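PDB 4RM7: acyl-CoA dehydrogenase from Slackia heliotrinireducens, which belongs to the acyl-CoA dehydrogenase family, with a middle beta domain set between helical N- and C-terminal domains. Local coordinates for residues M140-T145 / L169-Y174. Residues are numbered along the deposited sequence; the frame is centred on the assembly and turned at random.
Sequences MRTHVT and LLVSAY
In the beta domain in the middle of the acyl-CoA dehydrogenase fold, H143 and Y174 form a parallel bridge where strand 143-146 starts alongside strand 168-175. The backbone of Y174 is held on both sides of its alpha carbon: its N donates to T142 O (2.8 Å) and its O accepts from V144 N (2.8 Å). The two short strand segments cross at 62°, and between 140-145 and 169-174 the pairing is confined to the end of the latter, at A173 and Y174.

The side chains of H143 and Y174 emerge on the same face. H143 ND1 lies 3.4 Å from Y174 CB, which sits at the edge of the imidazole, and H143 CE1 is 3.7 Å from Y174 CD2. The two rings meet rim to rim, planes 26° apart, rather than stacking. Farther along the phenol rim, CE2 approaches the carbonyl O of M140. The selenium of M140, a selenomethionine, lies over the phenol face, 4.9 Å from its centroid, in a Met-aromatic contact. The side chain then bends at chi3 (-54°), and its terminal CE rests against S172 OG. That hydroxyl is hydrogen-bonded to K157 of strand 151-161, which pairs with strand 143-146.

A smaller apolar patch involves A173, whose CB packs against T142 CG2 at 3.8 Å and, more loosely, V144 CG2. T142 OG1 bonds to E130 OE1, while OE2 of the same carboxylate takes the backbone N of R141. W188 of strand 184-191 touches V144 as well. Two backbone bonds thus fix where Y174 sits, while within this contact its ring meets M140 SE over a face and M140 O and H143 at its rim, through dispersion and weakly polar contacts, with no hydrogen bond to either side chain.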
loop_
_atom_site.group_PDB
_atom_site.type_symbol
_atom_site.label_atom_id
_atom_site.label_comp_id
_atom_site.label_asym_id
_atom_site.label_seq_id
_atom_site.Cartn_x
_atom_site.Cartn_y
_atom_site.Cartn_z
HETATM N N MSE A 140 -11.706 22.838 -24.247
HETATM C CA MSE A 140 -10.740 23.701 -24.926
HETATM C C MSE A 140 -11.335 25.068 -25.290
HETATM O O MSE A 140 -12.382 25.143 -25.931
HETATM C CB MSE A 140 -10.210 23.016 -26.188
HETATM C CG MSE A 140 -9.566 23.977 -27.183
HETATM SE SE MSE A 140 -8.650 23.119 -28.677
HETATM C CE MSE A 140 -7.448 21.940 -27.647
ATOM N N ARG A 141 -10.644 26.141 -24.903
ATOM C CA ARG A 141 -11.190 27.487 -25.031
ATOM C C ARG A 141 -10.352 28.455 -25.887
ATOM O O ARG A 141 -10.641 29.650 -25.917
ATOM C CB ARG A 141 -11.404 28.086 -23.632
ATOM C CG ARG A 141 -12.445 27.350 -22.774
ATOM C CD ARG A 141 -13.701 26.985 -23.591
ATOM N NE ARG A 141 -14.762 26.330 -22.813
ATOM C CZ ARG A 141 -14.802 25.030 -22.513
ATOM N NH1 ARG A 141 -13.826 24.213 -22.901
ATOM N NH2 ARG A 141 -15.818 24.543 -21.808
ATOM N N THR A 142 -9.335 27.954 -26.587
ATOM C CA THR A 142 -8.539 28.805 -27.483
ATOM C C THR A 142 -9.201 28.916 -28.853
ATOM O O THR A 142 -9.387 27.917 -29.544
ATOM C CB THR A 142 -7.079 28.282 -27.654
ATOM O OG1 THR A 142 -6.353 28.472 -26.436
ATOM C CG2 THR A 142 -6.350 29.033 -28.750
ATOM N N HIS A 143 -9.542 30.137 -29.243
ATOM C CA HIS A 143 -10.325 30.388 -30.453
ATOM C C HIS A 143 -9.559 31.156 -31.522
ATOM O O HIS A 143 -8.615 31.884 -31.218
ATOM C CB HIS A 143 -11.586 31.183 -30.107
ATOM C CG HIS A 143 -12.508 30.478 -29.162
ATOM N ND1 HIS A 143 -12.838 29.149 -29.298
ATOM C CD2 HIS A 143 -13.170 30.923 -28.067
ATOM C CE1 HIS A 143 -13.667 28.801 -28.328
ATOM N NE2 HIS A 143 -13.884 29.859 -27.569
ATOM N N VAL A 144 -9.992 31.023 -32.763
ATOM C CA VAL A 144 -9.604 31.955 -33.798
ATOM C C VAL A 144 -10.880 32.554 -34.341
ATOM O O VAL A 144 -11.806 31.842 -34.676
ATOM C CB VAL A 144 -8.816 31.290 -34.924
ATOM C CG1 VAL A 144 -8.624 32.261 -36.066
ATOM C CG2 VAL A 144 -7.469 30.840 -34.415
ATOM N N THR A 145 -10.929 33.870 -34.416
ATOM C CA THR A 145 -12.124 34.546 -34.859
ATOM C C THR A 145 -11.763 35.626 -35.841
ATOM O O THR A 145 -10.627 36.062 -35.904
ATOM C CB THR A 145 -12.883 35.172 -33.693
ATOM O OG1 THR A 145 -12.108 36.236 -33.149
ATOM C CG2 THR A 145 -13.120 34.158 -32.621
ATOM N N LEU A 169 5.067 28.322 -32.657
ATOM C CA LEU A 169 4.162 27.586 -31.799
ATOM C C LEU A 169 3.100 26.874 -32.618
ATOM O O LEU A 169 2.326 27.508 -33.336
ATOM C CB LEU A 169 3.517 28.535 -30.798
ATOM C CG LEU A 169 4.536 29.162 -29.858
ATOM C CD1 LEU A 169 3.936 30.339 -29.110
ATOM C CD2 LEU A 169 5.001 28.116 -28.882
ATOM N N LEU A 170 3.078 25.549 -32.528
ATOM C CA LEU A 170 2.041 24.773 -33.176
ATOM C C LEU A 170 0.839 24.690 -32.237
ATOM O O LEU A 170 0.844 23.954 -31.249
ATOM C CB LEU A 170 2.558 23.388 -33.557
ATOM C CG LEU A 170 1.529 22.495 -34.273
ATOM C CD1 LEU A 170 0.871 23.224 -35.438
ATOM C CD2 LEU A 170 2.160 21.210 -34.758
ATOM N N VAL A 171 -0.194 25.454 -32.560
ATOM C CA VAL A 171 -1.286 25.712 -31.632
ATOM C C VAL A 171 -2.597 25.090 -32.063
ATOM O O VAL A 171 -3.026 25.247 -33.204
ATOM C CB VAL A 171 -1.519 27.223 -31.452
ATOM C CG1 VAL A 171 -2.458 27.472 -30.304
ATOM C CG2 VAL A 171 -0.203 27.915 -31.192
ATOM N N SER A 172 -3.221 24.385 -31.125
ATOM C CA SER A 172 -4.529 23.801 -31.322
ATOM C C SER A 172 -5.590 24.825 -30.940
ATOM O O SER A 172 -5.481 25.458 -29.891
ATOM C CB SER A 172 -4.673 22.542 -30.486
ATOM O OG SER A 172 -4.763 22.889 -29.121
ATOM N N ALA A 173 -6.609 24.984 -31.786
ATOM C CA ALA A 173 -7.620 26.027 -31.589
ATOM C C ALA A 173 -8.956 25.693 -32.248
ATOM O O ALA A 173 -9.003 24.998 -33.260
ATOM C CB ALA A 173 -7.108 27.372 -32.127
ATOM N N TYR A 174 -10.042 26.184 -31.658
ATOM C CA TYR A 174 -11.335 26.212 -32.339
ATOM C C TYR A 174 -11.320 27.326 -33.368
ATOM O O TYR A 174 -11.144 28.496 -33.021
ATOM C CB TYR A 174 -12.489 26.438 -31.364
ATOM C CG TYR A 174 -12.919 25.208 -30.614
ATOM C CD1 TYR A 174 -13.110 24.000 -31.270
ATOM C CD2 TYR A 174 -13.132 25.249 -29.241
ATOM C CE1 TYR A 174 -13.509 22.870 -30.576
ATOM C CE2 TYR A 174 -13.525 24.123 -28.539
ATOM C CZ TYR A 174 -13.713 22.934 -29.208
ATOM O OH TYR A 174 -14.107 21.819 -28.504
#